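Local coordinates for Alp7A (Bacillus subtilis, PDB 5EC0), which binds ADP and, as an actin-like protein of the bacterial cytoskeleton, probably forms filaments that segregate plasmid DNA, at residues Phe101-Arg115 against Val159-Val172. Residues are numbered along the deposited sequence; the frame is centred on the assembly and turned at random.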
loop_
_atom_site.group_PDB
_atom_site.type_symbol
_atom_site.label_atom_id
_atom_site.label_comp_id
_atom_site.label_asym_id
_atom_site.label_seq_id
_atom_site.Cartn_x
_atom_site.Cartn_y
_atom_site.Cartn_z
ATOM N N PHE A 101 -6.826 -8.193 7.549
ATOM C CA PHE A 101 -7.229 -9.074 6.456
ATOM C C PHE A 101 -8.599 -9.724 6.710
ATOM O O PHE A 101 -9.442 -9.786 5.812
ATOM C CB PHE A 101 -6.146 -10.141 6.229
ATOM C CG PHE A 101 -6.663 -11.454 5.722
ATOM C CD1 PHE A 101 -7.006 -11.618 4.387
ATOM C CD2 PHE A 101 -6.765 -12.555 6.583
ATOM C CE1 PHE A 101 -7.466 -12.858 3.911
ATOM C CE2 PHE A 101 -7.217 -13.798 6.118
ATOM C CZ PHE A 101 -7.571 -13.948 4.789
ATOM N N LEU A 102 -8.815 -10.189 7.937
ATOM C CA LEU A 102 -10.059 -10.879 8.293
ATOM C C LEU A 102 -11.263 -9.954 8.197
ATOM O O LEU A 102 -12.307 -10.319 7.640
ATOM C CB LEU A 102 -9.974 -11.457 9.704
ATOM C CG LEU A 102 -9.009 -12.603 9.979
ATOM C CD1 LEU A 102 -9.036 -12.968 11.471
ATOM C CD2 LEU A 102 -9.343 -13.823 9.108
ATOM N N ALA A 103 -11.105 -8.760 8.756
ATOM C CA ALA A 103 -12.136 -7.725 8.713
ATOM C C ALA A 103 -12.403 -7.265 7.274
ATOM O O ALA A 103 -13.555 -7.088 6.874
ATOM C CB ALA A 103 -11.733 -6.536 9.595
ATOM N N ALA A 104 -11.332 -7.079 6.504
ATOM C CA ALA A 104 -11.460 -6.727 5.092
ATOM C C ALA A 104 -12.276 -7.774 4.336
ATOM O O ALA A 104 -13.221 -7.434 3.627
ATOM C CB ALA A 104 -10.071 -6.556 4.439
ATOM N N THR A 105 -11.902 -9.042 4.492
ATOM C CA THR A 105 -12.591 -10.128 3.813
ATOM C C THR A 105 -14.082 -10.186 4.239
ATOM O O THR A 105 -14.958 -10.423 3.414
ATOM C CB THR A 105 -11.917 -11.483 4.107
ATOM O OG1 THR A 105 -10.521 -11.425 3.772
ATOM C CG2 THR A 105 -12.600 -12.599 3.320
ATOM N N ALA A 106 -14.354 -9.983 5.527
ATOM C CA ALA A 106 -15.722 -10.023 6.031
ATOM C C ALA A 106 -16.526 -8.856 5.464
ATOM O O ALA A 106 -17.717 -8.989 5.151
ATOM C CB ALA A 106 -15.735 -9.996 7.548
ATOM N N TYR A 107 -15.860 -7.714 5.320
ATOM C CA TYR A 107 -16.487 -6.550 4.714
ATOM C C TYR A 107 -16.885 -6.818 3.263
ATOM O O TYR A 107 -18.004 -6.509 2.836
ATOM C CB TYR A 107 -15.559 -5.345 4.768
ATOM C CG TYR A 107 -16.060 -4.224 3.896
ATOM C CD1 TYR A 107 -17.256 -3.576 4.189
ATOM C CD2 TYR A 107 -15.357 -3.832 2.765
ATOM C CE1 TYR A 107 -17.730 -2.553 3.389
ATOM C CE2 TYR A 107 -15.822 -2.810 1.960
ATOM C CZ TYR A 107 -17.012 -2.177 2.283
ATOM O OH TYR A 107 -17.477 -1.170 1.482
ATOM N N TYR A 108 -15.959 -7.386 2.500
ATOM C CA TYR A 108 -16.231 -7.691 1.101
ATOM C C TYR A 108 -17.368 -8.705 0.994
ATOM O O TYR A 108 -18.217 -8.601 0.103
ATOM C CB TYR A 108 -14.980 -8.218 0.406
ATOM C CG TYR A 108 -15.200 -8.568 -1.045
ATOM C CD1 TYR A 108 -15.077 -7.596 -2.042
ATOM C CD2 TYR A 108 -15.514 -9.867 -1.427
ATOM C CE1 TYR A 108 -15.264 -7.911 -3.376
ATOM C CE2 TYR A 108 -15.718 -10.193 -2.764
ATOM C CZ TYR A 108 -15.587 -9.213 -3.736
ATOM O OH TYR A 108 -15.776 -9.538 -5.068
ATOM N N GLN A 109 -17.388 -9.676 1.910
ATOM C CA GLN A 109 -18.450 -10.678 1.916
ATOM C C GLN A 109 -19.806 -10.026 2.172
ATOM O O GLN A 109 -20.796 -10.372 1.523
ATOM C CB GLN A 109 -18.191 -11.759 2.965
ATOM C CG GLN A 109 -19.021 -13.011 2.768
ATOM C CD GLN A 109 -20.486 -12.889 3.234
ATOM O OE1 GLN A 109 -20.784 -12.299 4.279
ATOM N NE2 GLN A 109 -21.400 -13.457 2.449
ATOM N N ALA A 110 -19.849 -9.095 3.123
ATOM C CA ALA A 110 -21.094 -8.404 3.466
ATOM C C ALA A 110 -21.552 -7.510 2.319
ATOM O O ALA A 110 -22.742 -7.410 2.045
ATOM C CB ALA A 110 -20.921 -7.583 4.730
ATOM N N LEU A 111 -20.596 -6.861 1.659
ATOM C CA LEU A 111 -20.896 -5.962 0.550
ATOM C C LEU A 111 -21.415 -6.708 -0.673
ATOM O O LEU A 111 -22.450 -6.349 -1.218
ATOM C CB LEU A 111 -19.654 -5.145 0.166
ATOM C CG LEU A 111 -19.831 -4.017 -0.857
ATOM C CD1 LEU A 111 -20.757 -2.922 -0.315
ATOM C CD2 LEU A 111 -18.485 -3.420 -1.260
ATOM N N LYS A 112 -20.700 -7.747 -1.100
ATOM C CA LYS A 112 -20.989 -8.394 -2.380
ATOM C C LYS A 112 -21.661 -9.765 -2.276
ATOM O O LYS A 112 -22.028 -10.338 -3.297
ATOM C CB LYS A 112 -19.704 -8.547 -3.195
ATOM C CG LYS A 112 -18.897 -7.273 -3.355
ATOM C CD LYS A 112 -19.533 -6.315 -4.360
ATOM C CE LYS A 112 -18.491 -5.319 -4.887
ATOM N NZ LYS A 112 -18.948 -4.510 -6.067
ATOM N N GLY A 113 -21.816 -10.297 -1.066
ATOM C CA GLY A 113 -22.355 -11.641 -0.907
ATOM C C GLY A 113 -23.707 -11.738 -0.217
ATOM O O GLY A 113 -24.364 -10.740 0.043
ATOM N N LYS A 114 -24.117 -12.960 0.097
ATOM C CA LYS A 114 -25.435 -13.206 0.669
ATOM C C LYS A 114 -25.368 -13.215 2.189
ATOM O O LYS A 114 -24.443 -13.778 2.782
ATOM C CB LYS A 114 -26.001 -14.527 0.152
ATOM C CG LYS A 114 -25.818 -14.711 -1.351
ATOM C CD LYS A 114 -25.935 -16.175 -1.762
ATOM C CE LYS A 114 -27.393 -16.615 -1.887
ATOM N NZ LYS A 114 -27.569 -18.097 -1.755
ATOM N N ARG A 115 -26.358 -12.583 2.803
ATOM C CA ARG A 115 -26.472 -12.478 4.252
ATOM C C ARG A 115 -26.265 -13.802 5.002
ATOM O O ARG A 115 -25.592 -13.833 6.036
ATOM C CB ARG A 115 -27.845 -11.898 4.609
ATOM C CG ARG A 115 -28.087 -11.723 6.100
ATOM C CD ARG A 115 -27.172 -10.656 6.707
ATOM N NE ARG A 115 -27.384 -10.527 8.150
ATOM C CZ ARG A 115 -26.462 -10.793 9.073
ATOM N NH1 ARG A 115 -25.244 -11.188 8.709
ATOM N NH2 ARG A 115 -26.754 -10.651 10.360
ATOM N N VAL A 159 -18.190 -10.844 12.886
ATOM C CA VAL A 159 -18.554 -9.438 12.763
ATOM C C VAL A 159 -19.528 -9.141 13.888
ATOM O O VAL A 159 -20.538 -9.822 14.027
ATOM C CB VAL A 159 -19.195 -9.111 11.401
ATOM C CG1 VAL A 159 -19.573 -7.646 11.340
ATOM C CG2 VAL A 159 -18.244 -9.457 10.262
ATOM N N LEU A 160 -19.223 -8.145 14.712
ATOM C CA LEU A 160 -20.060 -7.880 15.882
ATOM C C LEU A 160 -20.900 -6.637 15.677
ATOM O O LEU A 160 -21.684 -6.259 16.540
ATOM C CB LEU A 160 -19.195 -7.739 17.130
ATOM C CG LEU A 160 -18.274 -8.941 17.362
ATOM C CD1 LEU A 160 -17.259 -8.639 18.456
ATOM C CD2 LEU A 160 -19.081 -10.203 17.696
ATOM N N THR A 161 -20.725 -5.994 14.528
ATOM C CA THR A 161 -21.536 -4.835 14.168
ATOM C C THR A 161 -23.016 -5.242 14.061
ATOM O O THR A 161 -23.381 -6.076 13.233
ATOM C CB THR A 161 -21.021 -4.222 12.850
ATOM O OG1 THR A 161 -19.606 -4.022 12.948
ATOM C CG2 THR A 161 -21.689 -2.900 12.540
ATOM N N LEU A 162 -23.859 -4.683 14.927
ATOM C CA LEU A 162 -25.293 -4.987 14.933
ATOM C C LEU A 162 -25.932 -4.800 13.553
ATOM O O LEU A 162 -25.719 -3.780 12.898
ATOM C CB LEU A 162 -26.025 -4.122 15.960
ATOM C CG LEU A 162 -25.926 -4.442 17.459
ATOM C CD1 LEU A 162 -24.502 -4.311 17.998
ATOM C CD2 LEU A 162 -26.877 -3.541 18.243
ATOM N N GLY A 163 -26.708 -5.791 13.118
ATOM C CA GLY A 163 -27.276 -5.797 11.781
ATOM C C GLY A 163 -26.546 -6.676 10.778
ATOM O O GLY A 163 -27.141 -7.113 9.794
ATOM N N LEU A 164 -25.260 -6.935 11.021
ATOM C CA LEU A 164 -24.427 -7.715 10.096
ATOM C C LEU A 164 -23.603 -8.781 10.820
ATOM O O LEU A 164 -22.576 -9.231 10.319
ATOM C CB LEU A 164 -23.490 -6.795 9.314
ATOM C CG LEU A 164 -24.162 -5.826 8.341
ATOM C CD1 LEU A 164 -23.183 -4.760 7.880
ATOM C CD2 LEU A 164 -24.754 -6.576 7.149
ATOM N N GLU A 165 -24.061 -9.168 12.007
ATOM C CA GLU A 165 -23.396 -10.189 12.807
ATOM C C GLU A 165 -23.340 -11.547 12.117
ATOM O O GLU A 165 -24.293 -11.968 11.466
ATOM C CB GLU A 165 -24.104 -10.352 14.154
ATOM C CG GLU A 165 -24.271 -9.067 14.932
ATOM C CD GLU A 165 -25.666 -8.493 14.797
ATOM O OE1 GLU A 165 -26.193 -8.463 13.665
ATOM O OE2 GLU A 165 -26.237 -8.081 15.828
ATOM N N LYS A 166 -22.210 -12.225 12.286
ATOM C CA LYS A 166 -22.030 -13.618 11.874
ATOM C C LYS A 166 -20.618 -14.039 12.231
ATOM O O LYS A 166 -19.748 -13.191 12.424
ATOM C CB LYS A 166 -22.264 -13.815 10.366
ATOM C CG LYS A 166 -21.286 -13.061 9.472
ATOM C CD LYS A 166 -21.343 -13.546 8.024
ATOM C CE LYS A 166 -22.651 -13.145 7.348
ATOM N NZ LYS A 166 -22.730 -13.622 5.939
ATOM N N GLU A 167 -20.395 -15.344 12.315
ATOM C CA GLU A 167 -19.039 -15.880 12.288
ATOM C C GLU A 167 -18.720 -16.422 10.891
ATOM O O GLU A 167 -19.372 -17.343 10.390
ATOM C CB GLU A 167 -18.842 -16.978 13.335
ATOM C CG GLU A 167 -17.382 -17.340 13.531
ATOM C CD GLU A 167 -17.168 -18.337 14.656
ATOM O OE1 GLU A 167 -18.064 -19.189 14.879
ATOM O OE2 GLU A 167 -16.104 -18.259 15.317
ATOM N N LEU A 168 -17.707 -15.841 10.269
ATOM C CA LEU A 168 -17.350 -16.200 8.915
ATOM C C LEU A 168 -16.155 -17.142 8.946
ATOM O O LEU A 168 -15.125 -16.833 9.568
ATOM C CB LEU A 168 -17.034 -14.933 8.116
ATOM C CG LEU A 168 -16.998 -14.895 6.593
ATOM C CD1 LEU A 168 -18.391 -14.983 6.016
ATOM C CD2 LEU A 168 -16.332 -13.599 6.155
ATOM N N THR A 169 -16.289 -18.299 8.302
ATOM C CA THR A 169 -15.116 -19.147 8.068
ATOM C C THR A 169 -14.469 -18.761 6.739
ATOM O O THR A 169 -15.141 -18.706 5.707
ATOM C CB THR A 169 -15.472 -20.638 8.064
ATOM O OG1 THR A 169 -16.094 -20.973 9.302
ATOM C CG2 THR A 169 -14.235 -21.499 7.906
ATOM N N ILE A 170 -13.168 -18.483 6.780
ATOM C CA ILE A 170 -12.406 -18.081 5.597
ATOM C C ILE A 170 -11.303 -19.103 5.302
ATOM O O ILE A 170 -10.408 -19.315 6.128
ATOM C CB ILE A 170 -11.772 -16.664 5.779
ATOM C CG1 ILE A 170 -12.867 -15.610 5.965
ATOM C CG2 ILE A 170 -10.886 -16.296 4.613
ATOM C CD1 ILE A 170 -12.368 -14.331 6.639
ATOM N N LYS A 171 -11.376 -19.726 4.125
ATOM C CA LYS A 171 -10.421 -20.758 3.721
ATOM C C LYS A 171 -9.538 -20.298 2.582
ATOM O O LYS A 171 -10.009 -20.061 1.466
ATOM C CB LYS A 171 -11.139 -22.047 3.320
ATOM C CG LYS A 171 -11.770 -22.781 4.510
ATOM C CD LYS A 171 -12.781 -23.817 4.049
ATOM C CE LYS A 171 -13.299 -24.635 5.211
ATOM N NZ LYS A 171 -14.446 -25.492 4.804
ATOM N N VAL A 172 -8.251 -20.171 2.874
ATOM C CA VAL A 172 -7.282 -19.736 1.870
ATOM C C VAL A 172 -6.563 -20.955 1.332
ATOM O O VAL A 172 -5.790 -21.592 2.052
ATOM C CB VAL A 172 -6.276 -18.738 2.459
ATOM C CG1 VAL A 172 -5.144 -18.451 1.447
ATOM C CG2 VAL A 172 -7.005 -17.455 2.890
#
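Lys-166 and Gln-109 meet because both chains fold over: CG of Lys-166 sits between backbone N and carbonyl carbon (chi1 63°) and the chain bends again at chi3, while Gln-109, with CG anti to its N, turns at chi2 (-78°). NZ of Lys-166 thereby reaches Gln-109 OE1 at 2.9 Å, from above the carboxamide plane, and Arg-115 O, also at 2.9 Å; Asp-117 O is a third acceptor. The other end of the amide is used as well, NE2 of Gln-109 donating to Lys-114 O at 3.1 Å in a nearly straight bond within the amide plane. Arg-115 then runs past Lys-166 in the opposite direction and grips one atom end-on, NH1 and NH2 both lying 3.0 Å from Glu-165 O, with Leu-164 CA over one guanidinium face. Further along, the join is apolar. Leu-168 CD2 packs 3.6 Å from Ala-106 CA, Ile-170 CD1 meets Thr-105 CG2 tip to tip at 3.8 Å, and Phe-101 CZ touches the CG2 methyls of Ile-170 and Val-172. Residues 101-112 of helix 95-112 thus cross residues 166-172 of strand 166-179 steeply (108°), an example of a helix packed on the mixed sheet of an actin-like fold, away from the nucleotide. An alanine in place of Gln-109 removes both amide atoms, costing Lys-166 NZ one acceptor and Lys-114 O its donor, and is likely to let the turn after the helix shift. The chemistry divides accordingly: apolar side chains pack the helix on the sheet, while carbonyl oxygens gather the lysine and arginine, probably easing the proximity of their like charges.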